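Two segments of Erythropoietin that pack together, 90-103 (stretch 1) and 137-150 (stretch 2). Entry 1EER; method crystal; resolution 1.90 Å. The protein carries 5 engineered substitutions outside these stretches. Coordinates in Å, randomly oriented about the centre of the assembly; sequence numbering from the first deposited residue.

Stretch 1 90-103: PLQLHVDKAVSGLR
Stretch 2 137-150: TFRKLFRVYSNFLR

Both stretches of this erythropoietin contact are helical. Stretch 1 forms a helix through Arg103 and stretch 2 a helix from Phe138 to Arg150, and each continues beyond its stretch. The helices run in broadly the same direction, their axes inclined by 37° and 12.0 Å apart at closest approach. Three CA–CA pairs set the register: Leu91 with Phe138 at 7.9 Å, His94 with Phe142 at 8.7 Å, and Ala98 with Tyr145 at 8.2 Å. This wide spacing leaves room for aromatic rings, and 409 Å² of surface is buried in total.

The backbones hold regular i to i+4 hydrogen bonding, with phi and psi near -65° and -42° over most of both helices. Bonds from Val95 N to Leu91 O (3.0 Å) and from Phe142 N to Phe138 O (2.8 Å) are representative; that from Gly101 N to Lys97 O is very short at 2.5 Å. Extended Thr137 (phi -141°, psi 157°) occupies the N-cap of the second helix. With chi1 at 51° (p), its OG1 accepts a weak capping bond from Lys140 N at 3.3 Å. Farther along, Arg150 (chi1 90°, p) folds back on Asn147 (chi1 m), so that NE and NH2 of Arg150 each lie 3.0 Å from Asn147 OD1, and both donate to it.

No hydrogen bond crosses between the stretches; the contact rests on apolar packing. Phe142 (chi1 -81°, chi2 -58°) is a knob in a hole formed by Leu91, His94, Val95 and Ala98. Val95 CG2, 3.6 Å from Phe142 CZ, approaches the ring edge, as do Leu91 CD2, 3.8 Å from Phe142 CE2, and Ala98 CB, 4.2 Å from Phe142 CE1. His94 CB lies 3.6 Å from Phe142 CZ; its CA-to-CB bond points toward stretch 2, but chi1 m and chi2 -70° lead the imidazole away.

Leu91 (m, t) also serves a second ring. Its CD1 lies over one face of Phe138 (chi1 -87°, chi2 -83°), 3.8 Å from the centroid and 27° off the normal, a CH-pi contact; the closest atoms are Leu91 CD1 and Phe138 CD2 at 3.4 Å. Val95, with chi1 t, places CG2 4.0 Å from Phe138 CE1, so this one methyl touches both phenylalanines.

Toward the C-terminal ends, Tyr145 (chi1 172°, t; chi2 51°) extends across stretch 1. Ala98 CB sits over one ring face, 4.0 Å from Tyr145 CE2, while Ala98 CA is 3.7 Å from Tyr145 OH. The hydroxyl also reaches Gly101, whose CA is 4.4 Å from Tyr145 OH. An ideal CB on Gly101 would point toward stretch 2, only 3.1 Å from that OH, and would clash with Lys97 O at 2.9 Å. Leu102 (m, t) starts sideways, but its end comes nearer: its CG is 3.8 Å from Tyr145 CE1, and its CD2 is 4.3 Å from CD2 of Leu149 (m, t).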

# COMPACT_ATOMS: atom_id res chain seq x y z
N PRO A 90 21.17 -2.22 -2.47
CA PRO A 90 19.75 -1.89 -2.36
C PRO A 90 19.34 -1.14 -1.11
O PRO A 90 18.42 -0.32 -1.13
CB PRO A 90 19.06 -3.26 -2.44
CG PRO A 90 20.12 -4.23 -2.87
CD PRO A 90 21.40 -3.67 -2.39
N LEU A 91 20.03 -1.41 -0.01
CA LEU A 91 19.72 -0.80 1.28
C LEU A 91 19.49 0.71 1.31
O LEU A 91 18.53 1.17 1.92
CB LEU A 91 20.83 -1.13 2.29
CG LEU A 91 20.80 -2.52 2.91
CD1 LEU A 91 21.94 -2.66 3.89
CD2 LEU A 91 19.47 -2.76 3.59
N GLN A 92 20.36 1.47 0.66
CA GLN A 92 20.25 2.93 0.68
C GLN A 92 18.88 3.55 0.43
O GLN A 92 18.36 4.26 1.29
CB GLN A 92 21.26 3.56 -0.28
CG GLN A 92 21.52 5.04 -0.02
CD GLN A 92 22.04 5.32 1.38
OE1 GLN A 92 21.36 5.92 2.22
NE2 GLN A 92 23.27 4.88 1.65
N LEU A 93 18.29 3.29 -0.73
CA LEU A 93 17.00 3.90 -1.05
C LEU A 93 15.88 3.49 -0.11
O LEU A 93 15.04 4.32 0.22
CB LEU A 93 16.59 3.61 -2.49
CG LEU A 93 16.86 2.23 -3.08
CD1 LEU A 93 15.83 1.96 -4.17
CD2 LEU A 93 18.29 2.16 -3.64
N HIS A 94 15.87 2.23 0.31
CA HIS A 94 14.83 1.75 1.21
C HIS A 94 14.93 2.47 2.54
O HIS A 94 13.92 2.78 3.16
CB HIS A 94 14.95 0.24 1.43
CG HIS A 94 14.73 -0.57 0.19
ND1 HIS A 94 13.50 -0.69 -0.42
CD2 HIS A 94 15.59 -1.29 -0.57
CE1 HIS A 94 13.61 -1.45 -1.50
NE2 HIS A 94 14.87 -1.83 -1.61
N VAL A 95 16.15 2.75 2.97
CA VAL A 95 16.37 3.46 4.23
C VAL A 95 15.95 4.93 4.10
O VAL A 95 15.36 5.51 5.01
CB VAL A 95 17.85 3.41 4.65
CG1 VAL A 95 18.09 4.30 5.85
CG2 VAL A 95 18.25 1.97 4.98
N ASP A 96 16.27 5.53 2.96
CA ASP A 96 15.94 6.92 2.70
C ASP A 96 14.42 7.08 2.62
O ASP A 96 13.86 8.09 3.06
CB ASP A 96 16.60 7.39 1.40
CG ASP A 96 18.09 7.72 1.59
OD1 ASP A 96 18.54 7.90 2.74
OD2 ASP A 96 18.81 7.79 0.57
N LYS A 97 13.75 6.09 2.05
CA LYS A 97 12.29 6.13 1.97
C LYS A 97 11.69 5.95 3.38
O LYS A 97 10.68 6.57 3.72
CB LYS A 97 11.78 5.03 1.04
CG LYS A 97 12.15 5.20 -0.41
CD LYS A 97 12.21 3.86 -1.10
CE LYS A 97 12.06 4.02 -2.59
NZ LYS A 97 10.83 4.77 -2.91
N ALA A 98 12.31 5.09 4.18
CA ALA A 98 11.85 4.81 5.54
C ALA A 98 11.98 6.05 6.41
O ALA A 98 11.05 6.41 7.14
CB ALA A 98 12.67 3.65 6.13
N VAL A 99 13.14 6.70 6.35
CA VAL A 99 13.36 7.91 7.12
C VAL A 99 12.33 8.95 6.67
O VAL A 99 11.71 9.64 7.48
CB VAL A 99 14.79 8.47 6.90
CG1 VAL A 99 14.94 9.83 7.57
CG2 VAL A 99 15.83 7.49 7.47
N SER A 100 12.15 9.04 5.36
CA SER A 100 11.22 9.98 4.76
C SER A 100 9.78 9.62 5.11
O SER A 100 9.00 10.49 5.51
CB SER A 100 11.40 9.97 3.24
OG SER A 100 10.34 10.66 2.61
N GLY A 101 9.44 8.35 4.94
CA GLY A 101 8.10 7.88 5.24
C GLY A 101 7.72 8.02 6.71
O GLY A 101 6.64 8.50 7.04
N LEU A 102 8.63 7.59 7.60
CA LEU A 102 8.38 7.67 9.04
C LEU A 102 8.16 9.11 9.46
O LEU A 102 7.36 9.39 10.34
CB LEU A 102 9.56 7.05 9.82
CG LEU A 102 9.51 5.52 9.95
CD1 LEU A 102 10.77 5.01 10.63
CD2 LEU A 102 8.29 5.11 10.75
N ARG A 103 8.87 10.02 8.81
CA ARG A 103 8.73 11.43 9.14
C ARG A 103 7.33 11.91 8.79
O ARG A 103 6.70 12.65 9.55
CB ARG A 103 9.78 12.27 8.39
CG ARG A 103 9.85 13.72 8.85
CD ARG A 103 10.71 14.59 7.92
NE ARG A 103 12.14 14.34 8.08
CZ ARG A 103 12.91 13.77 7.16
NH1 ARG A 103 12.39 13.40 6.01
NH2 ARG A 103 14.19 13.56 7.41
N THR A 137 20.37 -6.79 11.98
CA THR A 137 20.42 -6.90 10.52
C THR A 137 19.39 -5.92 9.97
O THR A 137 18.44 -5.54 10.67
CB THR A 137 20.07 -8.32 10.00
OG1 THR A 137 18.83 -8.76 10.57
CG2 THR A 137 21.16 -9.31 10.35
N PHE A 138 19.57 -5.51 8.72
CA PHE A 138 18.64 -4.59 8.10
C PHE A 138 17.36 -5.33 7.78
O PHE A 138 16.29 -4.75 7.67
CB PHE A 138 19.25 -3.99 6.84
CG PHE A 138 20.07 -2.77 7.09
CD1 PHE A 138 19.46 -1.52 7.22
CD2 PHE A 138 21.45 -2.87 7.26
CE1 PHE A 138 20.22 -0.39 7.52
CE2 PHE A 138 22.21 -1.74 7.57
CZ PHE A 138 21.59 -0.50 7.70
N ARG A 139 17.51 -6.65 7.63
CA ARG A 139 16.39 -7.53 7.33
C ARG A 139 15.36 -7.48 8.45
O ARG A 139 14.17 -7.28 8.19
CB ARG A 139 16.87 -8.98 7.14
CG ARG A 139 15.77 -9.94 6.70
CD ARG A 139 16.21 -11.38 6.78
NE ARG A 139 17.37 -11.55 7.64
CZ ARG A 139 18.48 -12.18 7.29
NH1 ARG A 139 18.59 -12.71 6.07
NH2 ARG A 139 19.49 -12.27 8.15
N LYS A 140 15.80 -7.65 9.69
CA LYS A 140 14.86 -7.60 10.80
C LYS A 140 14.33 -6.19 10.98
O LYS A 140 13.16 -6.00 11.31
CB LYS A 140 15.50 -8.08 12.11
CG LYS A 140 14.45 -8.28 13.20
CD LYS A 140 14.99 -8.95 14.45
CE LYS A 140 14.11 -8.60 15.64
NZ LYS A 140 14.29 -9.50 16.80
N LEU A 141 15.18 -5.20 10.75
CA LEU A 141 14.78 -3.80 10.88
C LEU A 141 13.63 -3.50 9.93
O LEU A 141 12.61 -2.95 10.32
CB LEU A 141 15.98 -2.88 10.56
CG LEU A 141 15.85 -1.35 10.69
CD1 LEU A 141 15.14 -0.97 11.98
CD2 LEU A 141 17.23 -0.72 10.64
N PHE A 142 13.79 -3.89 8.67
CA PHE A 142 12.75 -3.64 7.69
C PHE A 142 11.51 -4.50 7.87
O PHE A 142 10.41 -4.05 7.57
CB PHE A 142 13.33 -3.81 6.29
CG PHE A 142 14.09 -2.61 5.81
CD1 PHE A 142 13.45 -1.37 5.74
CD2 PHE A 142 15.43 -2.69 5.47
CE1 PHE A 142 14.16 -0.22 5.33
CE2 PHE A 142 16.14 -1.55 5.05
CZ PHE A 142 15.50 -0.32 4.99
N ARG A 143 11.68 -5.73 8.35
CA ARG A 143 10.53 -6.60 8.58
C ARG A 143 9.69 -5.98 9.70
O ARG A 143 8.46 -5.98 9.65
CB ARG A 143 10.99 -8.01 8.97
CG ARG A 143 9.85 -8.94 9.40
CD ARG A 143 10.36 -10.36 9.67
NE ARG A 143 11.22 -10.44 10.86
CZ ARG A 143 12.50 -10.80 10.82
NH1 ARG A 143 13.06 -11.10 9.66
NH2 ARG A 143 13.21 -10.87 11.94
N VAL A 144 10.37 -5.43 10.70
CA VAL A 144 9.70 -4.79 11.83
C VAL A 144 8.99 -3.51 11.34
O VAL A 144 7.88 -3.19 11.76
CB VAL A 144 10.73 -4.42 12.95
CG1 VAL A 144 10.16 -3.36 13.89
CG2 VAL A 144 11.12 -5.66 13.74
N TYR A 145 9.66 -2.79 10.44
CA TYR A 145 9.13 -1.55 9.87
C TYR A 145 7.79 -1.86 9.21
O TYR A 145 6.81 -1.16 9.47
CB TYR A 145 10.13 -0.99 8.84
CG TYR A 145 9.64 0.19 8.03
CD1 TYR A 145 9.08 1.31 8.64
CD2 TYR A 145 9.78 0.20 6.64
CE1 TYR A 145 8.69 2.42 7.90
CE2 TYR A 145 9.38 1.31 5.88
CZ TYR A 145 8.84 2.42 6.52
OH TYR A 145 8.44 3.52 5.78
N SER A 146 7.76 -2.90 8.39
CA SER A 146 6.53 -3.31 7.69
C SER A 146 5.45 -3.85 8.65
O SER A 146 4.29 -3.45 8.57
CB SER A 146 6.86 -4.38 6.63
OG SER A 146 5.69 -4.85 5.98
N ASN A 147 5.84 -4.76 9.55
CA ASN A 147 4.88 -5.33 10.49
C ASN A 147 4.25 -4.26 11.37
O ASN A 147 3.07 -4.36 11.72
CB ASN A 147 5.56 -6.40 11.36
CG ASN A 147 5.53 -7.78 10.73
OD1 ASN A 147 4.80 -8.03 9.78
ND2 ASN A 147 6.34 -8.69 11.26
N PHE A 148 5.03 -3.24 11.73
CA PHE A 148 4.50 -2.16 12.58
C PHE A 148 3.48 -1.27 11.86
O PHE A 148 2.39 -1.00 12.38
CB PHE A 148 5.64 -1.29 13.11
CG PHE A 148 5.21 -0.34 14.20
CD1 PHE A 148 4.63 0.88 13.89
CD2 PHE A 148 5.37 -0.69 15.54
CE1 PHE A 148 4.22 1.75 14.90
CE2 PHE A 148 4.96 0.18 16.56
CZ PHE A 148 4.38 1.40 16.23
N LEU A 149 3.84 -0.81 10.66
CA LEU A 149 2.95 0.07 9.90
C LEU A 149 1.69 -0.66 9.44
O LEU A 149 0.58 -0.13 9.52
CB LEU A 149 3.67 0.65 8.67
CG LEU A 149 5.06 1.29 8.78
CD1 LEU A 149 5.44 1.83 7.41
CD2 LEU A 149 5.07 2.38 9.81
N ARG A 150 1.88 -1.88 8.95
CA ARG A 150 0.75 -2.65 8.45
C ARG A 150 -0.04 -3.27 9.58
O ARG A 150 -1.16 -3.73 9.38
CB ARG A 150 1.24 -3.73 7.48
CG ARG A 150 1.58 -5.06 8.12
CD ARG A 150 2.26 -5.98 7.14
NE ARG A 150 2.70 -7.21 7.78
CZ ARG A 150 2.43 -8.43 7.33
NH1 ARG A 150 1.70 -8.59 6.23
NH2 ARG A 150 2.86 -9.49 7.99